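Local coordinates for enolase from the environmental genome shotgun sequencing of the Sargasso Sea (PDB 2QGY), which is of unknown function but belongs to the enolase superfamily, binds a magnesium ion and probably abstracts a proton alpha to a substrate carboxylate, at residues Q209-L214 and T238-T243; M246-G251 and A268-N273; D275-G280 and C303-S308; I297-H302 and S319-S324. One frame throughout, in Å; residues are numbered along the deposited sequence. Where two conformers were deposited one is given.

Interaction 1 of 4, residues Q209-L214 and T238-T243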
loop_
_atom_site.group_PDB
_atom_site.type_symbol
_atom_site.label_atom_id
_atom_site.label_comp_id
_atom_site.label_asym_id
_atom_site.label_seq_id
_atom_site.Cartn_x
_atom_site.Cartn_y
_atom_site.Cartn_z
ATOM N N GLN A 209 19.797 15.409 12.798
ATOM C CA GLN A 209 19.587 14.889 14.173
ATOM C C GLN A 209 19.962 13.415 14.270
ATOM O O GLN A 209 20.683 13.003 15.183
ATOM C CB GLN A 209 18.145 15.059 14.665
ATOM C CG GLN A 209 17.505 16.423 14.397
ATOM C CD GLN A 209 17.977 17.511 15.334
ATOM O OE1 GLN A 209 18.515 17.236 16.415
ATOM N NE2 GLN A 209 17.766 18.764 14.934
ATOM N N THR A 210 19.498 12.629 13.295
ATOM C CA THR A 210 19.790 11.200 13.241
ATOM C C THR A 210 21.272 10.904 13.221
ATOM O O THR A 210 21.756 10.092 14.003
ATOM C CB THR A 210 19.113 10.567 12.011
ATOM O OG1 THR A 210 17.713 10.824 12.104
ATOM C CG2 THR A 210 19.352 9.078 11.947
ATOM N N LYS A 211 21.990 11.571 12.323
ATOM C CA LYS A 211 23.430 11.407 12.231
ATOM C C LYS A 211 24.143 11.803 13.525
ATOM O O LYS A 211 25.001 11.058 13.990
ATOM C CB LYS A 211 23.973 12.167 11.026
ATOM C CG LYS A 211 23.699 11.487 9.698
ATOM C CD LYS A 211 24.015 12.459 8.575
ATOM C CE LYS A 211 24.012 11.779 7.228
ATOM N NZ LYS A 211 24.094 12.813 6.152
ATOM N N SER A 212 23.762 12.942 14.117
ATOM C CA SER A 212 24.377 13.385 15.363
ATOM C C SER A 212 24.102 12.382 16.488
ATOM O O SER A 212 25.012 12.023 17.242
ATOM C CB SER A 212 23.911 14.797 15.725
ATOM O OG SER A 212 23.985 15.658 14.595
ATOM N N PHE A 213 22.858 11.899 16.568
ATOM C CA PHE A 213 22.504 10.882 17.560
ATOM C C PHE A 213 23.355 9.624 17.393
ATOM O O PHE A 213 23.960 9.134 18.344
ATOM C CB PHE A 213 21.003 10.524 17.504
ATOM C CG PHE A 213 20.601 9.456 18.481
ATOM C CD1 PHE A 213 20.390 9.765 19.824
ATOM C CD2 PHE A 213 20.441 8.134 18.064
ATOM C CE1 PHE A 213 20.025 8.789 20.740
ATOM C CE2 PHE A 213 20.082 7.130 18.968
ATOM C CZ PHE A 213 19.851 7.457 20.321
ATOM N N LEU A 214 23.406 9.102 16.171
ATOM C CA LEU A 214 24.130 7.861 15.915
ATOM C C LEU A 214 25.631 7.985 16.215
ATOM O O LEU A 214 26.271 7.016 16.622
ATOM C CB LEU A 214 23.908 7.403 14.476
ATOM C CG LEU A 214 22.476 6.906 14.204
ATOM C CD1 LEU A 214 22.335 6.545 12.736
ATOM C CD2 LEU A 214 22.129 5.723 15.119
ATOM N N THR A 238 21.265 3.044 2.573
ATOM C CA THR A 238 22.615 2.614 2.240
ATOM C C THR A 238 23.616 3.606 2.831
ATOM O O THR A 238 24.605 3.205 3.415
ATOM C CB THR A 238 22.821 2.411 0.731
ATOM O OG1 THR A 238 22.773 3.683 0.057
ATOM C CG2 THR A 238 21.752 1.433 0.150
ATOM N N GLU A 239 23.334 4.891 2.706
ATOM C CA GLU A 239 24.232 5.916 3.241
ATOM C C GLU A 239 24.460 5.732 4.764
ATOM O O GLU A 239 25.600 5.762 5.243
ATOM C CB GLU A 239 23.689 7.294 2.923
ATOM C CG GLU A 239 24.374 8.404 3.692
ATOM C CD GLU A 239 23.948 9.757 3.212
ATOM O OE1 GLU A 239 23.494 9.841 2.043
ATOM O OE2 GLU A 239 24.095 10.726 3.993
ATOM N N ILE A 240 23.382 5.523 5.508
ATOM C CA ILE A 240 23.473 5.260 6.954
ATOM C C ILE A 240 24.243 4.005 7.273
ATOM O O ILE A 240 25.139 4.018 8.135
ATOM C CB ILE A 240 22.073 5.147 7.636
ATOM C CG1 ILE A 240 21.379 6.514 7.678
ATOM C CG2 ILE A 240 22.211 4.525 9.061
ATOM C CD1 ILE A 240 21.930 7.507 8.694
ATOM N N LYS A 241 23.895 2.910 6.606
ATOM C CA LYS A 241 24.554 1.630 6.880
ATOM C C LYS A 241 26.050 1.745 6.615
ATOM O O LYS A 241 26.854 1.147 7.341
ATOM C CB LYS A 241 23.944 0.514 6.031
ATOM C CG LYS A 241 24.696 -0.791 6.081
ATOM C CD LYS A 241 23.902 -1.915 5.454
ATOM C CE LYS A 241 24.805 -3.024 4.908
ATOM N NZ LYS A 241 25.683 -3.677 5.888
ATOM N N ASN A 242 26.411 2.535 5.609
ATOM C CA ASN A 242 27.810 2.691 5.182
ATOM C C ASN A 242 28.617 3.619 6.087
ATOM O O ASN A 242 29.855 3.543 6.115
ATOM C CB ASN A 242 27.888 3.205 3.731
ATOM C CG ASN A 242 27.331 2.190 2.691
ATOM O OD1 ASN A 242 27.160 0.992 2.973
ATOM N ND2 ASN A 242 27.056 2.683 1.485
ATOM N N THR A 243 27.921 4.480 6.813
ATOM C CA THR A 243 28.530 5.518 7.635
ATOM C C THR A 243 28.812 5.019 9.033
ATOM O O THR A 243 29.826 5.393 9.634
ATOM C CB THR A 243 27.660 6.785 7.647
ATOM O OG1 THR A 243 27.488 7.221 6.298
ATOM C CG2 THR A 243 28.302 7.943 8.468
#

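Interaction 2 of 4, residues M246-G251 and A268-N273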
loop_
_atom_site.group_PDB
_atom_site.type_symbol
_atom_site.label_atom_id
_atom_site.label_comp_id
_atom_site.label_asym_id
_atom_site.label_seq_id
_atom_site.Cartn_x
_atom_site.Cartn_y
_atom_site.Cartn_z
ATOM N N MET A 246 26.964 -0.064 12.959
ATOM C CA MET A 246 25.866 -0.587 13.748
ATOM C C MET A 246 24.866 -1.288 12.803
ATOM O O MET A 246 24.659 -0.853 11.671
ATOM C CB MET A 246 25.197 0.554 14.539
ATOM C CG MET A 246 26.026 1.123 15.758
ATOM S SD MET A 246 25.330 2.619 16.519
ATOM C CE MET A 246 25.202 3.689 15.145
ATOM N N LYS A 247 24.252 -2.372 13.251
ATOM C CA LYS A 247 23.304 -3.078 12.389
ATOM C C LYS A 247 22.062 -2.244 12.079
ATOM O O LYS A 247 21.447 -1.694 13.000
ATOM C CB LYS A 247 22.888 -4.380 13.025
ATOM C CG LYS A 247 24.042 -5.375 13.127
ATOM C CD LYS A 247 23.614 -6.623 13.868
ATOM C CE LYS A 247 24.843 -7.502 14.175
ATOM N NZ LYS A 247 25.666 -7.751 12.966
ATOM N N VAL A 248 21.691 -2.171 10.797
ATOM C CA VAL A 248 20.534 -1.385 10.366
ATOM C C VAL A 248 19.326 -2.336 10.094
ATOM O O VAL A 248 19.461 -3.366 9.432
ATOM C CB VAL A 248 20.880 -0.479 9.131
ATOM C CG1 VAL A 248 19.645 0.221 8.523
ATOM C CG2 VAL A 248 21.960 0.586 9.485
ATOM N N VAL A 249 18.164 -1.962 10.621
ATOM C CA VAL A 249 16.946 -2.758 10.497
ATOM C C VAL A 249 15.887 -1.941 9.735
ATOM O O VAL A 249 15.676 -0.789 10.050
ATOM C CB VAL A 249 16.365 -3.116 11.878
ATOM C CG1 VAL A 249 15.124 -4.059 11.691
ATOM C CG2 VAL A 249 17.413 -3.886 12.730
ATOM N N THR A 250 15.212 -2.540 8.758
ATOM C CA THR A 250 14.136 -1.827 8.051
ATOM C C THR A 250 13.145 -2.874 7.578
ATOM O O THR A 250 13.509 -4.038 7.511
ATOM C CB THR A 250 14.658 -1.006 6.819
ATOM O OG1 THR A 250 13.591 -0.194 6.266
ATOM C CG2 THR A 250 15.215 -1.903 5.744
ATOM N N GLY A 251 11.916 -2.460 7.258
ATOM C CA GLY A 251 11.011 -3.386 6.580
ATOM C C GLY A 251 9.610 -3.376 7.165
ATOM O O GLY A 251 8.667 -3.675 6.460
ATOM N N ALA A 268 21.264 -2.726 1.562
ATOM C CA ALA A 268 20.745 -1.554 2.243
ATOM C C ALA A 268 20.447 -1.756 3.735
ATOM O O ALA A 268 20.144 -0.793 4.450
ATOM C CB ALA A 268 19.500 -1.010 1.505
ATOM N N ALA A 269 20.571 -2.977 4.213
ATOM C CA ALA A 269 20.237 -3.290 5.596
ATOM C C ALA A 269 20.876 -4.581 6.045
ATOM O O ALA A 269 21.287 -5.404 5.238
ATOM C CB ALA A 269 18.710 -3.350 5.794
ATOM N N ASP A 270 20.943 -4.746 7.357
ATOM C CA ASP A 270 21.537 -5.928 7.969
ATOM C C ASP A 270 20.453 -6.927 8.408
ATOM O O ASP A 270 20.696 -8.141 8.474
ATOM C CB ASP A 270 22.352 -5.463 9.181
ATOM C CG ASP A 270 23.485 -4.516 8.771
ATOM O OD1 ASP A 270 24.389 -5.028 8.101
ATOM O OD2 ASP A 270 23.473 -3.289 9.052
ATOM N N ILE A 271 19.270 -6.397 8.720
ATOM C CA ILE A 271 18.154 -7.203 9.249
ATOM C C ILE A 271 16.873 -6.633 8.651
ATOM O O ILE A 271 16.717 -5.431 8.563
ATOM C CB ILE A 271 18.066 -7.074 10.810
ATOM C CG1 ILE A 271 19.362 -7.562 11.492
ATOM C CG2 ILE A 271 16.811 -7.828 11.374
ATOM C CD1 ILE A 271 19.502 -7.125 12.978
ATOM N N PHE A 272 15.941 -7.486 8.248
ATOM C CA PHE A 272 14.643 -6.991 7.813
ATOM C C PHE A 272 13.601 -7.294 8.898
ATOM O O PHE A 272 13.651 -8.356 9.503
ATOM C CB PHE A 272 14.184 -7.728 6.551
ATOM C CG PHE A 272 15.069 -7.529 5.340
ATOM C CD1 PHE A 272 15.834 -6.365 5.173
ATOM C CD2 PHE A 272 15.122 -8.512 4.359
ATOM C CE1 PHE A 272 16.629 -6.200 4.005
ATOM C CE2 PHE A 272 15.913 -8.335 3.190
ATOM C CZ PHE A 272 16.642 -7.185 3.033
ATOM N N ASN A 273 12.651 -6.386 9.127
ATOM C CA ASN A 273 11.612 -6.629 10.120
ATOM C C ASN A 273 10.195 -6.405 9.528
ATOM O O ASN A 273 9.415 -5.668 10.085
ATOM C CB ASN A 273 11.858 -5.798 11.400
ATOM C CG ASN A 273 11.632 -4.295 11.185
ATOM O OD1 ASN A 273 11.789 -3.784 10.075
ATOM N ND2 ASN A 273 11.203 -3.593 12.241
HETATM O O HOH W 1 25.578 -1.486 9.320
#

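Interaction 3 of 4, residues D275-G280 and C303-S308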
loop_
_atom_site.group_PDB
_atom_site.type_symbol
_atom_site.label_atom_id
_atom_site.label_comp_id
_atom_site.label_asym_id
_atom_site.label_seq_id
_atom_site.Cartn_x
_atom_site.Cartn_y
_atom_site.Cartn_z
ATOM N N ASP A 275 6.314 -7.014 9.128
ATOM C CA ASP A 275 5.406 -7.490 10.189
ATOM C C ASP A 275 4.866 -8.859 9.772
ATOM O O ASP A 275 4.588 -9.119 8.597
ATOM C CB ASP A 275 4.255 -6.507 10.417
ATOM C CG ASP A 275 3.406 -6.867 11.647
ATOM O OD1 ASP A 275 3.662 -6.322 12.743
ATOM O OD2 ASP A 275 2.501 -7.717 11.520
ATOM N N ILE A 276 4.803 -9.756 10.743
ATOM C CA ILE A 276 4.329 -11.115 10.498
ATOM C C ILE A 276 2.936 -11.165 9.836
ATOM O O ILE A 276 2.601 -12.113 9.063
ATOM C CB ILE A 276 4.343 -11.922 11.838
ATOM C CG1 ILE A 276 4.014 -13.408 11.591
ATOM C CG2 ILE A 276 3.366 -11.271 12.897
ATOM C CD1 ILE A 276 5.058 -14.202 10.747
ATOM N N SER A 277 2.119 -10.174 10.156
ATOM C CA SER A 277 0.737 -10.116 9.720
ATOM C C SER A 277 0.548 -8.977 8.713
ATOM O O SER A 277 -0.574 -8.579 8.399
ATOM C CB SER A 277 -0.155 -9.894 10.922
ATOM O OG SER A 277 -0.344 -11.132 11.599
ATOM N N GLY A 278 1.661 -8.456 8.193
ATOM C CA GLY A 278 1.568 -7.354 7.245
ATOM C C GLY A 278 2.301 -7.567 5.940
ATOM O O GLY A 278 2.096 -6.801 4.990
ATOM N N MET A 279 3.148 -8.590 5.848
ATOM C CA MET A 279 4.008 -8.732 4.662
ATOM C C MET A 279 3.194 -9.144 3.425
ATOM O O MET A 279 3.551 -8.799 2.297
ATOM C CB MET A 279 5.182 -9.714 4.948
ATOM C CG MET A 279 6.003 -10.160 3.703
ATOM S SD MET A 279 7.237 -8.932 3.219
ATOM C CE MET A 279 7.986 -9.780 1.779
ATOM N N GLY A 280 2.090 -9.853 3.664
ATOM C CA GLY A 280 1.236 -10.393 2.589
ATOM C C GLY A 280 0.842 -11.827 2.890
ATOM O O GLY A 280 -0.253 -12.291 2.500
ATOM N N CYS A 303 6.110 -7.394 15.183
ATOM C CA CYS A 303 4.856 -7.984 15.668
ATOM C C CYS A 303 4.104 -7.016 16.575
ATOM O O CYS A 303 3.916 -7.261 17.776
ATOM C CB CYS A 303 5.098 -9.344 16.365
ATOM S SG CYS A 303 3.492 -10.239 16.615
ATOM N N TRP A 304 3.689 -5.884 16.018
ATOM C CA TRP A 304 2.845 -4.979 16.768
ATOM C C TRP A 304 1.399 -5.395 16.463
ATOM O O TRP A 304 0.695 -4.806 15.636
ATOM C CB TRP A 304 3.151 -3.508 16.451
ATOM C CG TRP A 304 2.405 -2.545 17.335
ATOM C CD1 TRP A 304 2.150 -2.671 18.665
ATOM C CD2 TRP A 304 1.764 -1.341 16.916
ATOM N NE1 TRP A 304 1.403 -1.601 19.118
ATOM C CE2 TRP A 304 1.173 -0.759 18.066
ATOM C CE3 TRP A 304 1.651 -0.686 15.685
ATOM C CZ2 TRP A 304 0.470 0.454 18.019
ATOM C CZ3 TRP A 304 0.955 0.537 15.636
ATOM C CH2 TRP A 304 0.364 1.075 16.798
ATOM N N ASN A 305 0.986 -6.450 17.150
ATOM C CA ASN A 305 -0.267 -7.184 16.877
ATOM C C ASN A 305 -0.656 -7.789 18.220
ATOM O O ASN A 305 0.020 -7.553 19.247
ATOM C CB ASN A 305 -0.004 -8.349 15.919
ATOM C CG ASN A 305 0.413 -7.901 14.515
ATOM O OD1 ASN A 305 -0.326 -7.195 13.828
ATOM N ND2 ASN A 305 1.554 -8.363 14.071
ATOM N N SER A 306 -1.728 -8.578 18.248
ATOM C CA SER A 306 -2.009 -9.322 19.499
ATOM C C SER A 306 -0.919 -10.334 19.770
ATOM O O SER A 306 -0.210 -10.747 18.867
ATOM C CB SER A 306 -3.334 -10.044 19.439
ATOM O OG SER A 306 -3.169 -11.366 18.933
ATOM N N MET A 307 -0.800 -10.750 21.028
ATOM C CA MET A 307 0.166 -11.790 21.362
ATOM C C MET A 307 -0.479 -13.177 21.273
ATOM O O MET A 307 0.023 -14.147 21.869
ATOM C CB MET A 307 0.845 -11.539 22.740
ATOM C CG MET A 307 1.814 -10.304 22.835
ATOM S SD MET A 307 3.295 -10.497 21.809
ATOM C CE MET A 307 2.837 -9.506 20.377
ATOM N N SER A 308 -1.569 -13.279 20.500
ATOM C CA SER A 308 -2.245 -14.539 20.262
ATOM C C SER A 308 -1.889 -15.072 18.871
ATOM O O SER A 308 -0.821 -15.679 18.705
ATOM C CB SER A 308 -3.774 -14.401 20.496
ATOM O OG SER A 308 -4.443 -13.527 19.571
#

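Interaction 4 of 4, residues I297-H302 and S319-S324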
loop_
_atom_site.group_PDB
_atom_site.type_symbol
_atom_site.label_atom_id
_atom_site.label_comp_id
_atom_site.label_asym_id
_atom_site.label_seq_id
_atom_site.Cartn_x
_atom_site.Cartn_y
_atom_site.Cartn_z
ATOM N N ILE A 297 21.823 -11.642 5.503
ATOM C CA ILE A 297 20.852 -10.753 6.161
ATOM C C ILE A 297 19.921 -11.608 7.034
ATOM O O ILE A 297 19.528 -12.707 6.640
ATOM C CB ILE A 297 20.055 -9.973 5.079
ATOM C CG1 ILE A 297 21.007 -8.988 4.369
ATOM C CG2 ILE A 297 18.790 -9.287 5.697
ATOM C CD1 ILE A 297 20.451 -8.307 3.136
ATOM N N PHE A 298 19.615 -11.128 8.234
ATOM C CA PHE A 298 18.734 -11.846 9.151
ATOM C C PHE A 298 17.329 -11.262 9.110
ATOM O O PHE A 298 17.129 -10.163 8.629
ATOM C CB PHE A 298 19.285 -11.766 10.563
ATOM C CG PHE A 298 20.554 -12.559 10.741
ATOM C CD1 PHE A 298 20.522 -13.810 11.335
ATOM C CD2 PHE A 298 21.772 -12.058 10.267
ATOM C CE1 PHE A 298 21.690 -14.555 11.475
ATOM C CE2 PHE A 298 22.953 -12.795 10.402
ATOM C CZ PHE A 298 22.904 -14.049 11.004
ATOM N N ILE A 299 16.380 -12.026 9.629
ATOM C CA ILE A 299 14.973 -11.627 9.682
ATOM C C ILE A 299 14.493 -11.575 11.132
ATOM O O ILE A 299 14.615 -12.538 11.874
ATOM C CB ILE A 299 14.083 -12.637 8.920
ATOM C CG1 ILE A 299 14.535 -12.786 7.450
ATOM C CG2 ILE A 299 12.601 -12.205 8.976
ATOM C CD1 ILE A 299 14.429 -11.483 6.591
ATOM N N SER A 300 13.938 -10.444 11.529
ATOM C CA SER A 300 13.378 -10.308 12.865
ATOM C C SER A 300 11.971 -9.819 12.625
ATOM O O SER A 300 11.760 -8.648 12.456
ATOM C CB SER A 300 14.137 -9.226 13.635
ATOM O OG SER A 300 13.534 -8.998 14.911
ATOM N N PRO A 301 10.988 -10.722 12.563
ATOM C CA PRO A 301 9.656 -10.197 12.267
ATOM C C PRO A 301 9.150 -9.154 13.265
ATOM O O PRO A 301 9.380 -9.262 14.493
ATOM C CB PRO A 301 8.771 -11.454 12.295
ATOM C CG PRO A 301 9.739 -12.585 11.991
ATOM C CD PRO A 301 10.988 -12.180 12.771
ATOM N N HIS A 302 8.466 -8.146 12.735
ATOM C CA HIS A 302 7.892 -7.107 13.545
ATOM C C HIS A 302 6.564 -7.722 13.987
ATOM O O HIS A 302 5.992 -8.529 13.272
ATOM C CB HIS A 302 7.697 -5.880 12.641
ATOM C CG HIS A 302 6.931 -4.733 13.248
ATOM N ND1 HIS A 302 5.576 -4.577 13.064
ATOM C CD2 HIS A 302 7.349 -3.613 13.891
ATOM C CE1 HIS A 302 5.176 -3.443 13.615
ATOM N NE2 HIS A 302 6.231 -2.841 14.139
ATOM N N SER A 319 11.061 -20.262 14.213
ATOM C CA SER A 319 11.601 -21.582 14.555
ATOM C C SER A 319 12.000 -22.413 13.336
ATOM O O SER A 319 12.760 -23.388 13.474
ATOM C CB SER A 319 10.621 -22.360 15.438
ATOM O OG SER A 319 9.565 -22.900 14.676
ATOM N N SER A 320 11.559 -21.962 12.159
ATOM C CA SER A 320 11.692 -22.742 10.944
ATOM C C SER A 320 12.728 -22.173 9.975
ATOM O O SER A 320 13.006 -22.783 8.956
ATOM C CB SER A 320 10.339 -22.874 10.245
ATOM O OG SER A 320 10.063 -21.744 9.442
ATOM N N ILE A 321 13.313 -21.018 10.300
ATOM C CA ILE A 321 14.336 -20.419 9.407
ATOM C C ILE A 321 15.728 -20.362 10.076
ATOM O O ILE A 321 15.818 -20.149 11.280
ATOM C CB ILE A 321 13.916 -19.017 8.865
ATOM C CG1 ILE A 321 13.639 -18.057 10.031
ATOM C CG2 ILE A 321 12.694 -19.134 7.961
ATOM C CD1 ILE A 321 13.571 -16.567 9.639
ATOM N N PRO A 322 16.816 -20.558 9.291
ATOM C CA PRO A 322 18.162 -20.563 9.874
ATOM C C PRO A 322 18.704 -19.176 10.168
ATOM O O PRO A 322 19.671 -19.058 10.940
ATOM C CB PRO A 322 19.012 -21.225 8.790
ATOM C CG PRO A 322 18.335 -20.888 7.519
ATOM C CD PRO A 322 16.849 -20.816 7.841
ATOM N N ASN A 323 18.083 -18.136 9.590
ATOM C CA ASN A 323 18.560 -16.743 9.771
ATOM C C ASN A 323 17.575 -15.832 10.522
ATOM O O ASN A 323 17.418 -14.660 10.190
ATOM C CB ASN A 323 18.924 -16.098 8.432
ATOM C CG ASN A 323 17.727 -15.909 7.538
ATOM O OD1 ASN A 323 16.819 -16.739 7.531
ATOM N ND2 ASN A 323 17.724 -14.827 6.751
ATOM N N SER A 324 16.886 -16.387 11.514
ATOM C CA SER A 324 16.032 -15.589 12.370
ATOM C C SER A 324 16.885 -14.772 13.338
ATOM O O SER A 324 17.908 -15.266 13.853
ATOM C CB SER A 324 15.107 -16.505 13.164
ATOM O OG SER A 324 15.863 -17.281 14.072
#

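Interaction 1 of 4, residues Q209-L214 and T238-T243
Lys211 and Glu239 close the outer side of a contact between two helices of the enolase-type barrel, 207-217 and 234-243. The lysine chain is extended beyond CG and crosses the glutamate chain at about a right angle. Its NZ meets OE2 of Glu239 at 3.0 Å in a salt bridge, nearly along the C-O axis of the carboxylate. Glu239 CG stands anti to its backbone N (chi1 167°), and the chain runs straight on to the carboxylate. Beside the ion pair the contact is apolar and thin. Leu214 sends CD1 across Ile240, touching both CD1 and CG2 of that residue at 4.2 Å, while CG2 of Thr210 lies 4.4 Å from CD1 of Ile240. The short helix segments run nearly parallel, 20° apart, but their axes come no closer than 11.9 Å, a gap that the salt bridge spans with two extended chains. Ile240 also rests on Val248 of strand 248-250, and Leu214 touches Phe244 in the loop after helix 234-243. At the end of that helix, Thr243 folds back on its own backbone, where its OG1 donates to the carbonyl O of Glu239 at 2.6 Å.

Interaction 2 of 4, residues M246-G251 and A268-N273
Val249 pairs with Ile271 and Thr250 with Phe272 in a short parallel ladder, in which the N of Thr250 donates to the O of Ile271 and the N of Asn273 to the O of Thr250. At the start of the ladder the carbonyl O of Val248 takes two backbone donors, the N of Asp270 at 2.9 Å and the N of Ile271. The Asp270 side chain adds a further bond: OD2 receives the N-H of Val248 on its anti lone pair at 2.7 Å, and the bond is nearly straight at 166°. The same OD2 accepts from a water that also donates to the O of Met246, while OD1 forms a salt bridge with Lys241. Asp270 thus joins the start of strand 248-250, through OD2, to helix 234-243, through OD1.

On the face carrying Val249 and Ile271, CG2 of Val249 lies 3.8 Å from CB of Ile271. CG1 of Val249, anti to its backbone N (chi1 -176°), presses against CG of Asn273 at 3.5 Å, the two side chains crossing at about a right angle. Asn273 OD1 accepts from the backbone N of Glu252, a magnesium ligand, and the Asn273 side chain itself comes to about 4 Å from the metal. On the other face, CG2 of Thr250 meets CB of Ala269 at 3.8 Å. This is the strand pairing of a beta-alpha-beta unit: helix 257-265 covers Thr250 and Phe272, whose ring makes an edge-to-face stack with Phe260, and strands 224-226 and 298-299 flank the pair.

Interaction 3 of 4, residues D275-G280 and C303-S308
Asp275 and Asn305 meet tip to tip, the aspartate CG standing anti to its backbone N (chi1 -172°) and the asparagine CG beside its own (chi1 -66°). The bond between them is almost straight: ND2 of Asn305 donates to OD2 of Asp275 at 2.8 Å, using the syn lone pair, with the oxygen lying in the amide plane. Carboxylate and amide are nevertheless turned steeply, 78° between planes. A second donor reaches OD2 on its anti side, the backbone N of Ser277 at 2.8 Å, which makes an Asx turn of the start of segment 275-280. OD1 receives a weak bond from the N of Trp304 at 3.3 Å, and its stronger partner is ND1 of His302. Bonds to both oxygens would restrict the rotation of the carboxylate.

Ile276 and Ser277 pack beside the amide. CG2 of Ile276 comes to 3.6 Å from ND2 of Asn305 and to 3.9 Å from SG of Cys303, and CB of Ser277 stands near the same amide. Ser277 OG is bonded to Ser310 of helix 309-320. Asn305 also touches Glu52 and Phe54, from the N-terminal part of the chain. Both segments are loops that follow a barrel strand and lead into a helix. An aspartate bonded to ND1 of a histidine on the next strand end resembles the His-Asp dyad of the mandelate racemase group, whose histidine is a general base; that role is probable, not established, here.

Interaction 4 of 4, residues I297-H302 and S319-S324
Asn323 holds strand 298-299 with both its side chain and its backbone. Its ND2 donates to the carbonyl O of Ile297 at 2.8 Å, with an angle of 164° at the hydrogen and in the plane of both the carbonyl and the amide, while its own O accepts from the N of Ile299 at 2.9 Å. The first torsion sets CG between the backbone N and the carbonyl carbon (chi1 66°), which helps direct the amide to the strand. Ile299 and Ser324 form a single bridge here, and CA of Ser324 sits 3.4 Å from the O of Ile299.

The buried side combines this bonded amide with an apolar touch. CD1 of Ile321 meets CB of Ile299 at 4.0 Å, and CG1 of Ile299 lies against ND2 of Asn323, which also gives a weak hydrogen bond to the O of Ser289. Helix 282-294 covers this side, Ile286 and Ser289 packing on Ile321. On the solvent side Phe298 is exposed, yet its CD1 still comes to 3.4 Å from the O of Asn323, and the O of Ser324 sits at the edge of the ring near its plane.

The contact joins barrel strand 298-299 to the turn that leaves helix 309-320 on the way to strand 327-329. Asn323 ND2 supplies the donor for the carbonyl of Ile297, while the residue's own carbonyl makes an ordinary backbone bond with Ile299; together they fix how this turn sits against the strand.

Overall arrangement
All four contacts lie in the barrel domain and follow the chain as it steps round the barrel, interactions 3 and 4 with alternating segments. Interaction 1, on the outer helices, is about 13 Å between centres from interaction 2 and meets it through Lys241 and Asp270. Interactions 2 and 4, about 12 Å apart between centres, share the sheet, since strands 271-272 and 298-299 are neighbours. Interaction 3, in loops at the C-terminal ends of the strands, lies about 14 Å between centres from interaction 4, joined by Asp275 and His302, and about 28 Å from interaction 1. Interactions 2 and 3 are near the magnesium site of Asp200, Glu226 and Glu252, interaction 2 the closer.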